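Local coordinates for protein lipid II:glycine glycyltransferase (Staphylococcus aureus, PDB 6SNR) that probably attaches the first glycine of the pentaglycine interpeptide bridge to the lysine side chain of lipid II, using glycyl-tRNA as donor, in peptidoglycan synthesis, at residues M146-L159 with M341-G355. Sequence-based numbering, arbitrary orientation.
Sequences MTMITPIDKNDDEL and MKYAREHGATTYDFG
Thr150 and Tyr352 face each other as an antiparallel hydrogen-bonded pair, with strands 146-151 and 351-355 running at 154° to one another. Thr150 N reaches Tyr352 O at 2.9 Å in a nearly straight bond and Tyr352 N returns one to Thr150 O; bonds from Phe354 N to Met148 O and Ile152 N to Thr350 O continue the pairing. Strand 351-356 has the parallel strand 315-323 as its other neighbour, linked to it through helix 332-347 in a beta-alpha-beta crossover. On the face carrying Ile149, Thr351 and Asp353, the beta-branched Ile149 lays CG2 against Thr351 CB (3.6 Å). Asp353 packs OD1 beside Thr147 CB, and the same OD1 accepts from Gly355 N, 2.8 Å away, closing an Asx turn where positive phi suits glycine. On the other face Thr150 OG1, held by Trp377 O, meets the edge of the Phe354 ring at CE1 (3.5 Å), while Met341 CG sits over the centre of the Tyr352 ring.

Past the strand, Ile152 (chi1 52°) sends CD1 to the small Ala344 at CB (3.7 Å) and CG2 to Tyr352 CB. Arg345, bent at chi3 (66°), grips Asp156 OD1 end-on with NH1 and NH2, both 2.9 Å away; NH1 also bonds Lys154 O, and NE pairs with Glu346 OE2. Thus helix 332-347 is joined to helix 156-162 by a salt bridge and the Leu159-Met341 contact, and to the sheet through Met341 on Tyr352, with Ile152 wedged between. One guanidinium serves two carboxylates, and the Lys342 ammonium, near Asp156 but beyond salt-bridge range, probably offsets part of the remaining negative charge.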
loop_
_atom_site.group_PDB
_atom_site.type_symbol
_atom_site.label_atom_id
_atom_site.label_comp_id
_atom_site.label_asym_id
_atom_site.label_seq_id
_atom_site.Cartn_x
_atom_site.Cartn_y
_atom_site.Cartn_z
ATOM N N MET A 146 -6.670 -12.481 -4.140
ATOM C CA MET A 146 -5.383 -12.325 -4.782
ATOM C C MET A 146 -4.938 -10.884 -4.636
ATOM O O MET A 146 -5.737 -9.973 -4.856
ATOM C CB MET A 146 -5.482 -12.715 -6.286
ATOM C CG MET A 146 -5.989 -14.105 -6.502
ATOM S SD MET A 146 -6.342 -14.383 -8.285
ATOM C CE MET A 146 -7.111 -15.970 -8.116
ATOM N N THR A 147 -3.654 -10.714 -4.341
ATOM C CA THR A 147 -2.999 -9.421 -4.290
ATOM C C THR A 147 -1.702 -9.431 -5.072
ATOM O O THR A 147 -1.227 -10.497 -5.473
ATOM C CB THR A 147 -2.726 -8.935 -2.855
ATOM O OG1 THR A 147 -1.847 -9.835 -2.182
ATOM C CG2 THR A 147 -4.038 -8.738 -2.114
ATOM N N MET A 148 -1.136 -8.257 -5.270
ATOM C CA MET A 148 0.121 -8.115 -5.975
ATOM C C MET A 148 1.180 -7.535 -5.074
ATOM O O MET A 148 1.026 -6.412 -4.543
ATOM C CB MET A 148 -0.059 -7.231 -7.216
ATOM C CG MET A 148 -1.092 -7.785 -8.174
ATOM S SD MET A 148 -0.491 -9.173 -9.163
ATOM C CE MET A 148 0.344 -8.273 -10.476
ATOM N N ILE A 149 2.253 -8.298 -4.889
ATOM C CA ILE A 149 3.203 -7.968 -3.896
ATOM C C ILE A 149 4.629 -7.827 -4.449
ATOM O O ILE A 149 5.103 -8.716 -5.132
ATOM C CB ILE A 149 3.220 -9.066 -2.815
ATOM C CG1 ILE A 149 1.830 -9.224 -2.162
ATOM C CG2 ILE A 149 4.208 -8.715 -1.723
ATOM C CD1 ILE A 149 1.805 -10.190 -0.966
ATOM N N THR A 150 5.292 -6.758 -4.050
ATOM C CA THR A 150 6.708 -6.506 -4.396
ATOM C C THR A 150 7.632 -6.861 -3.238
ATOM O O THR A 150 7.514 -6.321 -2.159
ATOM C CB THR A 150 6.945 -5.023 -4.767
ATOM O OG1 THR A 150 6.044 -4.619 -5.816
ATOM C CG2 THR A 150 8.419 -4.789 -5.174
ATOM N N PRO A 151 8.607 -7.770 -3.466
ATOM C CA PRO A 151 9.656 -7.984 -2.475
ATOM C C PRO A 151 10.533 -6.739 -2.416
ATOM O O PRO A 151 11.035 -6.245 -3.488
ATOM C CB PRO A 151 10.445 -9.184 -3.018
ATOM C CG PRO A 151 9.619 -9.765 -4.083
ATOM C CD PRO A 151 8.754 -8.660 -4.628
ATOM N N ILE A 152 10.712 -6.205 -1.208
ATOM C CA ILE A 152 11.483 -4.967 -1.017
ATOM C C ILE A 152 12.717 -5.087 -0.101
ATOM O O ILE A 152 13.304 -4.072 0.301
ATOM C CB ILE A 152 10.599 -3.795 -0.545
ATOM C CG1 ILE A 152 9.750 -4.176 0.687
ATOM C CG2 ILE A 152 9.668 -3.368 -1.671
ATOM C CD1 ILE A 152 9.291 -2.961 1.454
ATOM N N ASP A 153 13.081 -6.313 0.232
ATOM C CA ASP A 153 14.287 -6.560 1.022
ATOM C C ASP A 153 15.464 -6.657 0.062
ATOM O O ASP A 153 16.136 -7.692 -0.084
ATOM C CB ASP A 153 14.162 -7.823 1.888
ATOM C CG ASP A 153 13.868 -9.068 1.105
ATOM O OD1 ASP A 153 13.208 -9.042 0.029
ATOM O OD2 ASP A 153 14.294 -10.136 1.608
ATOM N N LYS A 154 15.667 -5.529 -0.599
ATOM C CA LYS A 154 16.604 -5.388 -1.725
ATOM C C LYS A 154 17.244 -4.035 -1.649
ATOM O O LYS A 154 16.670 -3.101 -1.110
ATOM C CB LYS A 154 15.805 -5.478 -3.034
ATOM C CG LYS A 154 15.363 -6.871 -3.339
ATOM C CD LYS A 154 14.611 -6.945 -4.638
ATOM C CE LYS A 154 14.377 -8.378 -4.974
ATOM N NZ LYS A 154 13.487 -8.506 -6.134
ATOM N N ASN A 155 18.447 -3.902 -2.224
ATOM C CA ASN A 155 19.032 -2.577 -2.385
ATOM C C ASN A 155 18.327 -1.777 -3.481
ATOM O O ASN A 155 17.495 -2.314 -4.224
ATOM C CB ASN A 155 20.575 -2.607 -2.554
ATOM C CG ASN A 155 21.039 -3.204 -3.875
ATOM O OD1 ASN A 155 20.422 -3.030 -4.916
ATOM N ND2 ASN A 155 22.171 -3.932 -3.826
ATOM N N ASP A 156 18.621 -0.487 -3.540
ATOM C CA ASP A 156 17.959 0.401 -4.521
ATOM C C ASP A 156 18.067 -0.123 -5.944
ATOM O O ASP A 156 17.091 -0.119 -6.702
ATOM C CB ASP A 156 18.502 1.821 -4.449
ATOM C CG ASP A 156 18.142 2.540 -3.185
ATOM O OD1 ASP A 156 17.400 1.986 -2.330
ATOM O OD2 ASP A 156 18.624 3.683 -3.009
ATOM N N ASP A 157 19.271 -0.545 -6.354
ATOM C CA ASP A 157 19.442 -1.050 -7.721
ATOM C C ASP A 157 18.701 -2.346 -7.958
ATOM O O ASP A 157 18.046 -2.491 -8.951
ATOM C CB ASP A 157 20.954 -1.251 -8.050
ATOM C CG ASP A 157 21.226 -1.320 -9.550
ATOM O OD1 ASP A 157 21.012 -0.277 -10.228
ATOM O OD2 ASP A 157 21.634 -2.394 -10.067
ATOM N N GLU A 158 18.766 -3.304 -7.030
ATOM C CA GLU A 158 18.044 -4.563 -7.180
ATOM C C GLU A 158 16.519 -4.337 -7.242
ATOM O O GLU A 158 15.812 -5.012 -7.967
ATOM C CB GLU A 158 18.309 -5.480 -5.988
ATOM C CG GLU A 158 19.721 -6.028 -5.797
ATOM C CD GLU A 158 19.814 -6.846 -4.488
ATOM O OE1 GLU A 158 19.944 -8.096 -4.583
ATOM O OE2 GLU A 158 19.701 -6.271 -3.358
ATOM N N LEU A 159 16.060 -3.387 -6.447
ATOM C CA LEU A 159 14.619 -3.075 -6.388
ATOM C C LEU A 159 14.141 -2.521 -7.736
ATOM O O LEU A 159 13.195 -3.034 -8.341
ATOM C CB LEU A 159 14.336 -2.100 -5.260
ATOM C CG LEU A 159 12.884 -1.647 -5.078
ATOM C CD1 LEU A 159 11.934 -2.835 -4.868
ATOM C CD2 LEU A 159 12.808 -0.643 -3.927
ATOM N N MET A 341 8.464 2.560 -1.477
ATOM C CA MET A 341 9.044 1.239 -1.308
ATOM C C MET A 341 10.320 1.341 -0.514
ATOM O O MET A 341 10.561 0.551 0.396
ATOM C CB MET A 341 9.294 0.571 -2.630
ATOM C CG MET A 341 8.045 0.126 -3.366
ATOM S SD MET A 341 8.536 -0.508 -5.000
ATOM C CE MET A 341 6.942 -0.903 -5.718
ATOM N N LYS A 342 11.169 2.319 -0.848
ATOM C CA LYS A 342 12.412 2.498 -0.106
ATOM C C LYS A 342 12.157 2.862 1.365
ATOM O O LYS A 342 12.823 2.293 2.233
ATOM C CB LYS A 342 13.335 3.526 -0.804
ATOM C CG LYS A 342 13.892 3.004 -2.129
ATOM C CD LYS A 342 14.849 4.039 -2.747
ATOM C CE LYS A 342 14.244 5.441 -2.760
ATOM N NZ LYS A 342 15.109 6.464 -3.431
ATOM N N TYR A 343 11.192 3.752 1.635
ATOM C CA TYR A 343 10.819 4.144 2.983
ATOM C C TYR A 343 10.332 2.914 3.744
ATOM O O TYR A 343 10.695 2.704 4.905
ATOM C CB TYR A 343 9.687 5.198 2.988
ATOM C CG TYR A 343 9.237 5.564 4.379
ATOM C CD1 TYR A 343 8.264 4.846 5.040
ATOM C CD2 TYR A 343 9.827 6.613 5.061
ATOM C CE1 TYR A 343 7.891 5.168 6.323
ATOM C CE2 TYR A 343 9.460 6.945 6.343
ATOM C CZ TYR A 343 8.454 6.239 6.967
ATOM O OH TYR A 343 8.065 6.541 8.253
ATOM N N ALA A 344 9.521 2.120 3.087
ATOM C CA ALA A 344 8.945 0.939 3.724
ATOM C C ALA A 344 10.078 -0.026 4.120
ATOM O O ALA A 344 10.108 -0.549 5.247
ATOM C CB ALA A 344 7.934 0.247 2.799
ATOM N N ARG A 345 11.014 -0.281 3.199
ATOM C CA ARG A 345 12.161 -1.150 3.469
ATOM C C ARG A 345 12.953 -0.615 4.680
ATOM O O ARG A 345 13.332 -1.385 5.597
ATOM C CB ARG A 345 13.092 -1.194 2.234
ATOM C CG ARG A 345 14.385 -1.987 2.456
ATOM C CD ARG A 345 15.406 -1.786 1.316
ATOM N NE ARG A 345 15.873 -0.395 1.322
ATOM C CZ ARG A 345 16.232 0.300 0.239
ATOM N NH1 ARG A 345 16.234 -0.250 -0.971
ATOM N NH2 ARG A 345 16.561 1.580 0.378
ATOM N N GLU A 346 13.183 0.689 4.707
ATOM C CA GLU A 346 13.964 1.293 5.799
ATOM C C GLU A 346 13.247 1.197 7.156
ATOM O O GLU A 346 13.906 1.187 8.207
ATOM C CB GLU A 346 14.348 2.745 5.432
ATOM C CG GLU A 346 15.381 2.820 4.297
ATOM C CD GLU A 346 16.569 1.903 4.515
ATOM O OE1 GLU A 346 17.302 2.128 5.505
ATOM O OE2 GLU A 346 16.754 0.944 3.727
ATOM N N HIS A 347 11.904 1.133 7.134
ATOM C CA HIS A 347 11.090 0.978 8.345
ATOM C C HIS A 347 11.061 -0.473 8.844
ATOM O O HIS A 347 10.611 -0.718 9.973
ATOM C CB HIS A 347 9.673 1.547 8.068
ATOM C CG HIS A 347 8.813 1.765 9.283
ATOM N ND1 HIS A 347 9.090 2.712 10.248
ATOM C CD2 HIS A 347 7.655 1.167 9.666
ATOM C CE1 HIS A 347 8.140 2.693 11.171
ATOM N NE2 HIS A 347 7.257 1.768 10.837
ATOM N N GLY A 348 11.533 -1.431 8.048
ATOM C CA GLY A 348 11.548 -2.844 8.437
ATOM C C GLY A 348 10.636 -3.783 7.695
ATOM O O GLY A 348 10.543 -4.954 8.036
ATOM N N ALA A 349 9.975 -3.289 6.648
ATOM C CA ALA A 349 9.126 -4.121 5.838
ATOM C C ALA A 349 9.908 -4.875 4.771
ATOM O O ALA A 349 10.871 -4.359 4.171
ATOM C CB ALA A 349 8.020 -3.292 5.219
ATOM N N THR A 350 9.499 -6.077 4.480
ATOM C CA THR A 350 10.125 -6.868 3.422
ATOM C C THR A 350 9.215 -7.156 2.242
ATOM O O THR A 350 9.691 -7.694 1.205
ATOM C CB THR A 350 10.672 -8.207 3.971
ATOM O OG1 THR A 350 9.573 -8.956 4.499
ATOM C CG2 THR A 350 11.710 -7.954 5.056
ATOM N N THR A 351 7.918 -6.816 2.362
ATOM C CA THR A 351 6.972 -6.865 1.259
ATOM C C THR A 351 6.170 -5.571 1.182
ATOM O O THR A 351 5.922 -4.936 2.185
ATOM C CB THR A 351 5.999 -8.070 1.321
ATOM O OG1 THR A 351 5.370 -8.112 2.601
ATOM C CG2 THR A 351 6.745 -9.367 1.097
ATOM N N TYR A 352 5.770 -5.221 -0.023
ATOM C CA TYR A 352 5.022 -4.003 -0.347
ATOM C C TYR A 352 3.822 -4.445 -1.186
ATOM O O TYR A 352 3.941 -4.930 -2.318
ATOM C CB TYR A 352 5.926 -3.040 -1.098
ATOM C CG TYR A 352 5.358 -1.706 -1.473
ATOM C CD1 TYR A 352 4.658 -1.509 -2.677
ATOM C CD2 TYR A 352 5.581 -0.599 -0.678
ATOM C CE1 TYR A 352 4.167 -0.269 -3.030
ATOM C CE2 TYR A 352 5.100 0.640 -1.020
ATOM C CZ TYR A 352 4.408 0.813 -2.202
ATOM O OH TYR A 352 3.931 2.042 -2.549
ATOM N N ASP A 353 2.634 -4.399 -0.573
ATOM C CA ASP A 353 1.424 -4.995 -1.104
ATOM C C ASP A 353 0.562 -3.928 -1.780
ATOM O O ASP A 353 0.044 -2.990 -1.144
ATOM C CB ASP A 353 0.697 -5.674 0.087
ATOM C CG ASP A 353 -0.476 -6.505 -0.314
ATOM O OD1 ASP A 353 -1.008 -6.370 -1.426
ATOM O OD2 ASP A 353 -0.907 -7.282 0.564
ATOM N N PHE A 354 0.368 -4.069 -3.098
ATOM C CA PHE A 354 -0.486 -3.168 -3.858
ATOM C C PHE A 354 -1.978 -3.463 -3.768
ATOM O O PHE A 354 -2.780 -2.780 -4.401
ATOM C CB PHE A 354 -0.106 -3.226 -5.338
ATOM C CG PHE A 354 1.114 -2.429 -5.694
ATOM C CD1 PHE A 354 2.365 -3.000 -5.623
ATOM C CD2 PHE A 354 0.992 -1.162 -6.248
ATOM C CE1 PHE A 354 3.494 -2.285 -5.991
ATOM C CE2 PHE A 354 2.138 -0.439 -6.643
ATOM C CZ PHE A 354 3.366 -1.005 -6.512
ATOM N N GLY A 355 -2.344 -4.520 -3.039
ATOM C CA GLY A 355 -3.723 -4.916 -2.858
ATOM C C GLY A 355 -4.284 -5.744 -4.010
ATOM O O GLY A 355 -3.536 -6.319 -4.791
HETATM O O HOH W 1 10.462 -10.173 0.532
#